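Local coordinates for protein NANS (YJHS), A 9-O-acetyl N-acetylneuraminic acid esterase (Escherichia coli O157:H7 EDL933, PDB 3PT5) that probably catalyses hydrolysis of the 9-O-acetyl group of 9-O-acetyl-N-acetylneuraminate, which the bacterium needs to grow on this alternative sialic acid, at residues A[131-142]-A[152-163]; A[85-93]-A[294-305]. All coordinates share one frame; numbering follows the deposited sequence.

Interaction 1. Residues A[131-142]-A[152-163]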
loop_
_atom_site.group_PDB
_atom_site.type_symbol
_atom_site.label_atom_id
_atom_site.label_comp_id
_atom_site.label_asym_id
_atom_site.label_seq_id
_atom_site.Cartn_x
_atom_site.Cartn_y
_atom_site.Cartn_z
ATOM N N ARG A 131 6.135 -4.482 1.336
ATOM C CA ARG A 131 7.303 -4.795 2.140
ATOM C C ARG A 131 8.283 -3.627 1.989
ATOM O O ARG A 131 8.763 -3.358 0.901
ATOM C CB ARG A 131 7.912 -6.144 1.669
ATOM C CG ARG A 131 9.300 -6.466 2.258
ATOM C CD ARG A 131 9.173 -6.490 3.742
ATOM N NE ARG A 131 10.244 -7.177 4.457
ATOM C CZ ARG A 131 11.253 -6.575 5.070
ATOM N NH1 ARG A 131 11.368 -5.251 5.057
ATOM N NH2 ARG A 131 12.143 -7.314 5.729
ATOM N N GLY A 132 8.561 -2.924 3.079
ATOM C CA GLY A 132 9.568 -1.852 3.032
ATOM C C GLY A 132 10.896 -2.425 2.600
ATOM O O GLY A 132 11.242 -3.558 2.964
ATOM N N GLY A 133 11.636 -1.651 1.810
ATOM C CA GLY A 133 12.985 -2.005 1.380
ATOM C C GLY A 133 13.043 -3.222 0.488
ATOM O O GLY A 133 14.027 -3.978 0.510
ATOM N N SER A 134 11.992 -3.416 -0.287
ATOM C CA SER A 134 11.928 -4.510 -1.242
ATOM C C SER A 134 12.265 -3.988 -2.644
ATOM O O SER A 134 12.151 -2.780 -2.939
ATOM C CB SER A 134 10.552 -5.200 -1.174
ATOM O OG SER A 134 9.533 -4.279 -1.512
ATOM N N ALA A 135 12.709 -4.893 -3.512
ATOM C CA ALA A 135 13.215 -4.480 -4.822
ATOM C C ALA A 135 13.250 -5.640 -5.794
ATOM O O ALA A 135 13.149 -6.769 -5.378
ATOM C CB ALA A 135 14.621 -3.908 -4.682
ATOM N N PHE A 136 13.440 -5.324 -7.069
ATOM C CA PHE A 136 13.677 -6.367 -8.071
ATOM C C PHE A 136 15.134 -6.725 -8.211
ATOM O O PHE A 136 15.452 -7.853 -8.618
ATOM C CB PHE A 136 13.142 -5.938 -9.435
ATOM C CG PHE A 136 11.637 -5.973 -9.523
ATOM C CD1 PHE A 136 10.950 -7.158 -9.830
ATOM C CD2 PHE A 136 10.892 -4.821 -9.263
ATOM C CE1 PHE A 136 9.556 -7.172 -9.906
ATOM C CE2 PHE A 136 9.483 -4.832 -9.323
ATOM C CZ PHE A 136 8.816 -6.015 -9.652
ATOM N N THR A 137 16.009 -5.773 -7.895
ATOM C CA THR A 137 17.448 -5.949 -8.159
ATOM C C THR A 137 18.334 -6.151 -6.923
ATOM O O THR A 137 19.574 -6.229 -7.032
ATOM C CB THR A 137 18.000 -4.831 -9.102
ATOM O OG1 THR A 137 18.032 -3.551 -8.433
ATOM C CG2 THR A 137 17.160 -4.718 -10.370
ATOM N N ALA A 138 17.705 -6.210 -5.745
ATOM C CA ALA A 138 18.407 -6.405 -4.482
ATOM C C ALA A 138 17.410 -6.884 -3.460
ATOM O O ALA A 138 16.210 -6.597 -3.564
ATOM C CB ALA A 138 19.033 -5.111 -4.022
ATOM N N GLY A 139 17.895 -7.627 -2.470
ATOM C CA GLY A 139 17.080 -8.031 -1.344
ATOM C C GLY A 139 17.012 -9.540 -1.215
ATOM O O GLY A 139 16.962 -10.238 -2.217
ATOM N N SER A 140 17.026 -10.024 0.021
ATOM C CA SER A 140 16.882 -11.454 0.313
ATOM C C SER A 140 15.585 -12.028 -0.262
ATOM O O SER A 140 14.562 -11.361 -0.254
ATOM C CB SER A 140 16.942 -11.674 1.834
ATOM O OG SER A 140 16.077 -10.774 2.504
ATOM N N GLU A 141 15.623 -13.257 -0.767
ATOM C CA GLU A 141 14.401 -13.945 -1.233
ATOM C C GLU A 141 13.391 -14.164 -0.123
ATOM O O GLU A 141 12.184 -14.042 -0.339
ATOM C CB GLU A 141 14.703 -15.346 -1.796
ATOM C CG GLU A 141 15.205 -15.429 -3.207
ATOM C CD GLU A 141 14.137 -15.208 -4.261
ATOM O OE1 GLU A 141 13.229 -16.071 -4.435
ATOM O OE2 GLU A 141 14.246 -14.177 -4.961
ATOM N N GLY A 142 13.887 -14.540 1.052
ATOM C CA GLY A 142 13.021 -15.059 2.110
ATOM C C GLY A 142 12.369 -16.371 1.688
ATOM O O GLY A 142 12.826 -17.037 0.768
ATOM N N HIS A 152 9.167 -12.713 7.102
ATOM C CA HIS A 152 9.571 -11.347 7.480
ATOM C C HIS A 152 10.704 -10.805 6.613
ATOM O O HIS A 152 10.778 -9.590 6.385
ATOM C CB HIS A 152 10.042 -11.281 8.945
ATOM C CG HIS A 152 9.046 -11.786 9.940
ATOM N ND1 HIS A 152 9.417 -12.510 11.056
ATOM C CD2 HIS A 152 7.696 -11.671 9.998
ATOM C CE1 HIS A 152 8.338 -12.819 11.757
ATOM N NE2 HIS A 152 7.281 -12.321 11.137
ATOM N N ASP A 153 11.583 -11.699 6.153
ATOM C CA ASP A 153 12.754 -11.336 5.362
ATOM C C ASP A 153 12.606 -11.487 3.831
ATOM O O ASP A 153 13.594 -11.457 3.103
ATOM C CB ASP A 153 14.002 -12.080 5.871
ATOM C CG ASP A 153 13.937 -13.587 5.646
ATOM O OD1 ASP A 153 12.842 -14.183 5.754
ATOM O OD2 ASP A 153 14.994 -14.182 5.371
ATOM N N ALA A 154 11.382 -11.622 3.332
ATOM C CA ALA A 154 11.174 -11.658 1.887
ATOM C C ALA A 154 11.215 -10.210 1.364
ATOM O O ALA A 154 10.325 -9.416 1.661
ATOM C CB ALA A 154 9.841 -12.335 1.557
ATOM N N CYS A 155 12.256 -9.879 0.601
ATOM C CA CYS A 155 12.497 -8.496 0.166
ATOM C C CYS A 155 12.751 -8.410 -1.312
ATOM O O CYS A 155 13.111 -7.372 -1.813
ATOM C CB CYS A 155 13.727 -7.928 0.877
ATOM S SG CYS A 155 13.583 -7.809 2.651
ATOM N N ARG A 156 12.582 -9.520 -2.020
ATOM C CA ARG A 156 12.839 -9.547 -3.449
ATOM C C ARG A 156 11.548 -9.713 -4.246
ATOM O O ARG A 156 10.864 -10.719 -4.112
ATOM C CB ARG A 156 13.857 -10.654 -3.796
ATOM C CG ARG A 156 14.243 -10.691 -5.274
ATOM C CD ARG A 156 15.173 -9.551 -5.603
ATOM N NE ARG A 156 16.481 -9.738 -4.985
ATOM C CZ ARG A 156 17.620 -9.794 -5.665
ATOM N NH1 ARG A 156 17.628 -9.600 -6.981
ATOM N NH2 ARG A 156 18.765 -9.980 -5.003
ATOM N N TRP A 157 11.213 -8.722 -5.071
ATOM C CA TRP A 157 10.123 -8.865 -6.024
ATOM C C TRP A 157 10.663 -9.553 -7.273
ATOM O O TRP A 157 11.868 -9.527 -7.537
ATOM C CB TRP A 157 9.528 -7.493 -6.393
ATOM C CG TRP A 157 8.720 -6.878 -5.284
ATOM C CD1 TRP A 157 9.098 -5.835 -4.468
ATOM C CD2 TRP A 157 7.413 -7.258 -4.860
ATOM N NE1 TRP A 157 8.111 -5.559 -3.562
ATOM C CE2 TRP A 157 7.064 -6.425 -3.771
ATOM C CE3 TRP A 157 6.492 -8.213 -5.300
ATOM C CZ2 TRP A 157 5.819 -6.525 -3.105
ATOM C CZ3 TRP A 157 5.264 -8.317 -4.636
ATOM C CH2 TRP A 157 4.942 -7.470 -3.549
ATOM N N GLY A 158 9.768 -10.181 -8.032
ATOM C CA GLY A 158 10.128 -10.852 -9.284
ATOM C C GLY A 158 9.248 -12.075 -9.433
ATOM O O GLY A 158 8.735 -12.592 -8.457
ATOM N N THR A 159 9.052 -12.552 -10.650
ATOM C CA THR A 159 8.167 -13.693 -10.817
ATOM C C THR A 159 8.693 -14.868 -9.979
ATOM O O THR A 159 9.901 -15.126 -9.953
ATOM C CB THR A 159 8.001 -14.051 -12.298
ATOM O OG1 THR A 159 7.764 -12.839 -13.043
ATOM C CG2 THR A 159 6.804 -14.991 -12.463
ATOM N N ASP A 160 7.767 -15.497 -9.259
ATOM C CA ASP A 160 7.977 -16.645 -8.347
ATOM C C ASP A 160 8.782 -16.488 -7.042
ATOM O O ASP A 160 9.013 -17.474 -6.324
ATOM C CB ASP A 160 8.375 -17.908 -9.117
ATOM C CG ASP A 160 7.277 -18.354 -10.090
ATOM O OD1 ASP A 160 6.061 -18.284 -9.741
ATOM O OD2 ASP A 160 7.639 -18.763 -11.205
ATOM N N THR A 161 9.155 -15.259 -6.699
ATOM C CA THR A 161 9.670 -14.994 -5.352
ATOM C C THR A 161 8.559 -15.123 -4.299
ATOM O O THR A 161 7.362 -15.044 -4.649
ATOM C CB THR A 161 10.241 -13.571 -5.245
ATOM O OG1 THR A 161 9.160 -12.636 -5.327
ATOM C CG2 THR A 161 11.221 -13.291 -6.348
ATOM N N PRO A 162 8.927 -15.306 -3.013
ATOM C CA PRO A 162 7.937 -15.286 -1.943
ATOM C C PRO A 162 7.001 -14.090 -1.959
ATOM O O PRO A 162 5.812 -14.264 -1.707
ATOM C CB PRO A 162 8.786 -15.291 -0.678
ATOM C CG PRO A 162 9.937 -16.176 -1.092
ATOM C CD PRO A 162 10.203 -15.897 -2.541
ATOM N N LEU A 163 7.516 -12.897 -2.240
ATOM C CA LEU A 163 6.649 -11.720 -2.313
ATOM C C LEU A 163 5.642 -11.824 -3.443
ATOM O O LEU A 163 4.484 -11.453 -3.267
ATOM C CB LEU A 163 7.452 -10.425 -2.424
ATOM C CG LEU A 163 8.188 -9.941 -1.170
ATOM C CD1 LEU A 163 8.908 -8.650 -1.494
ATOM C CD2 LEU A 163 7.233 -9.737 0.022
HETATM O O HOH W 1 13.700 -9.897 -9.406
HETATM O O HOH W 2 10.550 -12.342 -1.854
#
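CG of R156 stands anti to the backbone N (chi1 -177°), and bends at chi2 and chi3 then curl the guanidinium back over loop 131-142; S134 OG, set between its own N and carbonyl carbon (chi1 62°), comes to the NE1 edge of the W157 indole. In this SGNH hydrolase both segments belong to the connection from strand 122-130 of the central sheet to helix 162-176, folded on itself around the small hairpin 144-145/149-150. A single beta bridge pairs A135 with R156: A135 N donates to C155 O and W157 N to A135 O (2.8 Å). One face of the R156 guanidinium lies over the T137-A138 peptide. Its NE meets G139 O at 2.9 Å, nearly straight (166°) and on a carbonyl lone pair, while NH1 reaches F136 O at 3.2 Å from above the carbonyl plane. W157 NE1 donates to S134 OG (2.8 Å), whose proton goes to R131 O, so this buried hydroxyl is used both ways. W157 CB sits over the F136 ring, 3.6 Å from its centroid; the same ring forms an edge-to-face pair with H203. R131 NH2 holds H152 O at 2.7 Å, and C155 SG lies over one face of the R131 guanidinium. A water donates to E141 O and R156 O. Further along, C155 N donates to S140 O, and S140 OG gives its proton to D153 O at 2.6 Å, in the carbonyl plane.

Interaction 2. Residues A[85-93]-A[294-305]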
loop_
_atom_site.group_PDB
_atom_site.type_symbol
_atom_site.label_atom_id
_atom_site.label_comp_id
_atom_site.label_asym_id
_atom_site.label_seq_id
_atom_site.Cartn_x
_atom_site.Cartn_y
_atom_site.Cartn_z
ATOM N N ASP A 85 5.602 -5.563 9.380
ATOM C CA ASP A 85 4.707 -5.146 10.455
ATOM C C ASP A 85 5.179 -3.841 11.089
ATOM O O ASP A 85 6.226 -3.810 11.756
ATOM C CB ASP A 85 4.657 -6.281 11.508
ATOM C CG ASP A 85 3.677 -6.019 12.645
ATOM O OD1 ASP A 85 3.185 -4.880 12.817
ATOM O OD2 ASP A 85 3.419 -6.987 13.416
ATOM N N MET A 86 4.433 -2.755 10.842
ATOM C CA MET A 86 4.806 -1.431 11.352
ATOM C C MET A 86 4.028 -1.027 12.607
ATOM O O MET A 86 4.169 0.097 13.088
ATOM C CB MET A 86 4.584 -0.354 10.263
ATOM C CG MET A 86 5.317 -0.593 8.930
ATOM S SD MET A 86 7.105 -0.730 9.090
ATOM C CE MET A 86 7.500 1.000 9.337
ATOM N N GLN A 87 3.209 -1.932 13.141
ATOM C CA GLN A 87 2.214 -1.567 14.141
ATOM C C GLN A 87 2.786 -1.163 15.487
ATOM O O GLN A 87 2.089 -0.535 16.272
ATOM C CB GLN A 87 1.173 -2.674 14.304
ATOM C CG GLN A 87 0.412 -3.031 13.027
ATOM C CD GLN A 87 -0.706 -3.950 13.344
ATOM O OE1 GLN A 87 -0.564 -4.829 14.209
ATOM N NE2 GLN A 87 -1.823 -3.806 12.637
ATOM N N SER A 88 4.049 -1.511 15.734
ATOM C CA SER A 88 4.762 -1.099 16.951
ATOM C C SER A 88 5.671 0.140 16.799
ATOM O O SER A 88 6.316 0.565 17.757
ATOM C CB SER A 88 5.539 -2.284 17.560
ATOM O OG SER A 88 4.645 -3.322 17.962
ATOM N N TYR A 89 5.692 0.746 15.609
ATOM C CA TYR A 89 6.448 1.973 15.439
ATOM C C TYR A 89 5.629 3.162 15.939
ATOM O O TYR A 89 5.260 4.031 15.141
ATOM C CB TYR A 89 6.792 2.175 13.969
ATOM C CG TYR A 89 7.933 1.328 13.480
ATOM C CD1 TYR A 89 7.725 0.008 13.098
ATOM C CD2 TYR A 89 9.217 1.860 13.370
ATOM C CE1 TYR A 89 8.772 -0.782 12.600
ATOM C CE2 TYR A 89 10.268 1.087 12.870
ATOM C CZ TYR A 89 10.041 -0.239 12.518
ATOM O OH TYR A 89 11.081 -1.021 12.032
ATOM N N HIS A 90 5.327 3.201 17.234
ATOM C CA HIS A 90 4.436 4.221 17.767
ATOM C C HIS A 90 5.041 5.598 17.715
ATOM O O HIS A 90 6.270 5.772 17.900
ATOM C CB HIS A 90 4.063 3.942 19.232
ATOM C CG HIS A 90 3.567 2.552 19.473
ATOM N ND1 HIS A 90 2.641 1.930 18.656
ATOM C CD2 HIS A 90 3.853 1.665 20.457
ATOM C CE1 HIS A 90 2.397 0.710 19.112
ATOM N NE2 HIS A 90 3.106 0.536 20.219
ATOM N N HIS A 91 4.168 6.584 17.501
ATOM C CA HIS A 91 4.527 7.966 17.650
ATOM C C HIS A 91 4.764 8.253 19.148
ATOM O O HIS A 91 4.042 7.729 19.999
ATOM C CB HIS A 91 3.357 8.812 17.140
ATOM C CG HIS A 91 3.685 10.248 17.002
ATOM N ND1 HIS A 91 3.665 11.117 18.071
ATOM C CD2 HIS A 91 4.048 10.983 15.922
ATOM C CE1 HIS A 91 3.984 12.330 17.658
ATOM N NE2 HIS A 91 4.225 12.277 16.355
ATOM N N PRO A 92 5.798 9.036 19.487
ATOM C CA PRO A 92 6.040 9.346 20.930
ATOM C C PRO A 92 4.830 9.890 21.708
ATOM O O PRO A 92 4.733 9.682 22.924
ATOM C CB PRO A 92 7.144 10.408 20.907
ATOM C CG PRO A 92 7.530 10.601 19.460
ATOM C CD PRO A 92 6.782 9.660 18.580
ATOM N N LEU A 93 3.944 10.608 21.030
ATOM C CA LEU A 93 2.807 11.286 21.687
ATOM C C LEU A 93 1.497 10.517 21.485
ATOM O O LEU A 93 0.409 11.082 21.638
ATOM C CB LEU A 93 2.681 12.728 21.184
ATOM C CG LEU A 93 3.935 13.616 21.179
ATOM C CD1 LEU A 93 3.560 14.995 20.633
ATOM C CD2 LEU A 93 4.639 13.699 22.578
ATOM N N TYR A 294 -0.132 15.582 15.769
ATOM C CA TYR A 294 1.276 15.906 15.966
ATOM C C TYR A 294 2.059 15.120 14.907
ATOM O O TYR A 294 1.872 13.906 14.755
ATOM C CB TYR A 294 1.722 15.570 17.407
ATOM C CG TYR A 294 0.990 16.405 18.442
ATOM C CD1 TYR A 294 1.383 17.726 18.716
ATOM C CD2 TYR A 294 -0.106 15.889 19.124
ATOM C CE1 TYR A 294 0.708 18.506 19.639
ATOM C CE2 TYR A 294 -0.800 16.686 20.071
ATOM C CZ TYR A 294 -0.387 17.978 20.312
ATOM O OH TYR A 294 -1.112 18.733 21.251
ATOM N N GLY A 295 2.834 15.858 14.125
ATOM C CA GLY A 295 3.519 15.321 12.949
ATOM C C GLY A 295 4.841 14.696 13.311
ATOM O O GLY A 295 5.160 14.479 14.478
ATOM N N SER A 296 5.615 14.439 12.275
ATOM C CA SER A 296 6.863 13.674 12.391
ATOM C C SER A 296 7.987 14.359 13.152
ATOM O O SER A 296 8.958 13.697 13.547
ATOM C CB SER A 296 7.342 13.327 10.995
ATOM O OG SER A 296 7.688 14.532 10.323
ATOM N N ALA A 297 7.847 15.669 13.392
ATOM C CA ALA A 297 8.892 16.448 14.042
ATOM C C ALA A 297 9.189 15.911 15.437
ATOM O O ALA A 297 10.297 16.103 15.923
ATOM C CB ALA A 297 8.479 17.917 14.124
ATOM N N TYR A 298 8.216 15.209 16.033
ATOM C CA TYR A 298 8.357 14.685 17.396
ATOM C C TYR A 298 9.116 13.376 17.484
ATOM O O TYR A 298 9.496 12.930 18.574
ATOM C CB TYR A 298 6.979 14.561 18.083
ATOM C CG TYR A 298 6.433 15.907 18.476
ATOM C CD1 TYR A 298 6.826 16.496 19.685
ATOM C CD2 TYR A 298 5.557 16.598 17.646
ATOM C CE1 TYR A 298 6.360 17.718 20.068
ATOM C CE2 TYR A 298 5.067 17.884 18.036
ATOM C CZ TYR A 298 5.499 18.416 19.256
ATOM O OH TYR A 298 5.070 19.646 19.708
ATOM N N ARG A 299 9.351 12.740 16.338
ATOM C CA ARG A 299 10.097 11.481 16.309
ATOM C C ARG A 299 11.613 11.691 16.386
ATOM O O ARG A 299 12.127 12.757 16.078
ATOM C CB ARG A 299 9.740 10.651 15.073
ATOM C CG ARG A 299 8.293 10.205 15.079
ATOM C CD ARG A 299 8.105 8.866 14.432
ATOM N NE ARG A 299 6.704 8.486 14.298
ATOM C CZ ARG A 299 6.269 7.212 14.328
ATOM N NH1 ARG A 299 4.985 6.916 14.170
ATOM N NH2 ARG A 299 7.133 6.229 14.550
ATOM N N SER A 300 12.299 10.618 16.771
ATOM C CA SER A 300 13.725 10.646 17.085
ATOM C C SER A 300 14.294 9.312 16.588
ATOM O O SER A 300 13.525 8.417 16.272
ATOM C CB SER A 300 13.916 10.775 18.601
ATOM O OG SER A 300 13.393 12.001 19.082
ATOM N N PRO A 301 15.636 9.169 16.505
ATOM C CA PRO A 301 16.164 7.881 16.014
ATOM C C PRO A 301 15.639 6.649 16.763
ATOM O O PRO A 301 15.468 5.600 16.166
ATOM C CB PRO A 301 17.677 8.037 16.157
ATOM C CG PRO A 301 17.886 9.547 15.992
ATOM C CD PRO A 301 16.687 10.196 16.634
ATOM N N GLU A 302 15.345 6.799 18.049
ATOM C CA GLU A 302 14.802 5.713 18.876
ATOM C C GLU A 302 13.373 5.281 18.513
ATOM O O GLU A 302 12.896 4.253 18.991
ATOM C CB GLU A 302 14.848 6.125 20.342
ATOM C CG GLU A 302 13.951 7.336 20.616
ATOM C CD GLU A 302 14.293 8.048 21.887
ATOM O OE1 GLU A 302 14.269 7.389 22.958
ATOM O OE2 GLU A 302 14.569 9.267 21.801
ATOM N N ASN A 303 12.683 6.077 17.688
ATOM C CA ASN A 303 11.302 5.755 17.333
ATOM C C ASN A 303 10.893 6.034 15.871
ATOM O O ASN A 303 9.749 5.746 15.496
ATOM C CB ASN A 303 10.327 6.413 18.322
ATOM C CG ASN A 303 10.479 7.876 18.362
ATOM O OD1 ASN A 303 10.391 8.545 17.325
ATOM N ND2 ASN A 303 10.738 8.412 19.547
ATOM N N TRP A 304 11.799 6.534 15.043
ATOM C CA TRP A 304 11.397 6.814 13.648
ATOM C C TRP A 304 11.676 5.608 12.757
ATOM O O TRP A 304 12.250 4.627 13.223
ATOM C CB TRP A 304 12.029 8.103 13.116
ATOM C CG TRP A 304 13.527 8.145 12.951
ATOM C CD1 TRP A 304 14.369 7.114 12.630
ATOM C CD2 TRP A 304 14.334 9.315 12.996
ATOM N NE1 TRP A 304 15.661 7.585 12.492
ATOM C CE2 TRP A 304 15.663 8.930 12.720
ATOM C CE3 TRP A 304 14.067 10.666 13.252
ATOM C CZ2 TRP A 304 16.713 9.849 12.682
ATOM C CZ3 TRP A 304 15.120 11.565 13.242
ATOM C CH2 TRP A 304 16.418 11.149 12.977
ATOM N N THR A 305 11.270 5.676 11.491
ATOM C CA THR A 305 11.460 4.569 10.591
ATOM C C THR A 305 12.909 4.651 10.125
ATOM O O THR A 305 13.786 3.976 10.691
ATOM C CB THR A 305 10.422 4.570 9.438
ATOM O OG1 THR A 305 10.462 5.825 8.753
ATOM C CG2 THR A 305 9.027 4.318 10.006
HETATM O O HOH W 3 8.254 4.060 17.108
#
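R299 grips Y89 O end-on with both terminal nitrogens, NH2 at 2.9 Å and NH1 at 3.1 Å, the two coming from the same face of the carbonyl plane. The contact joins two irregular loops: 85-93 follows strand 73-75 and precedes helix 107-114, whereas loop 294-305 comes before the C-terminal helix 315-335. NH2 of R299 has a second acceptor in N303 O (2.8 Å), also near the guanidinium plane, and NE donates to E37 O outside both segments; backbone carbonyls therefore hold the group by several nitrogens and fix its rotation. A water donates to H90 O and N303 O, tying the two loops together beside this arginine. N303 OD1 in turn accepts from S300 N, which braces the turn that presents N303 O. The H91 imidazole is engaged at both nitrogens: with CG anti to the backbone N (chi1 -169°), NE2 points at G295 O, 3.0 Å away and almost straight (173°), in the ring plane but above the carbonyl plane, while ND1 accepts from L93 N at 3.0 Å. Apolar contacts flank these bonds. L93 CD1 lies over the face of the Y298 ring, 3.7 Å from its centroid, and also touches Y294 off-centre; at the far end M86 CE meets T305 CG2 at 3.7 Å, while T305 OG1 turns to E37. Since ND1 of H91 acts as an acceptor and NE2 as a donor, the pattern is consistent with a neutral imidazole carrying its proton on NE2; the charge of R299 is probably offset by the carbonyl dipoles of Y89, N303 and E37.

Overall arrangement
Interaction 1 is nested within the chain loop closed by interaction 2: the first folds one connection of the central sheet on itself, the second brings together segments 201 residues apart. Their centres lie about 25 Å from each other and their nearest atoms about 6 Å, without touching. Both reach the end of strand 20-28 or the loop after it: the R131 backbone bonds to that of G28 and S134 packs on Q29, while M86 touches M33, and R299 and T305 bond to E37. In SGNH hydrolases the nucleophilic serine follows this first strand, so both contacts probably border the active-site region. A weak bond from G132 N to Q84 OE1 links 131-142 to the residue preceding 85-93.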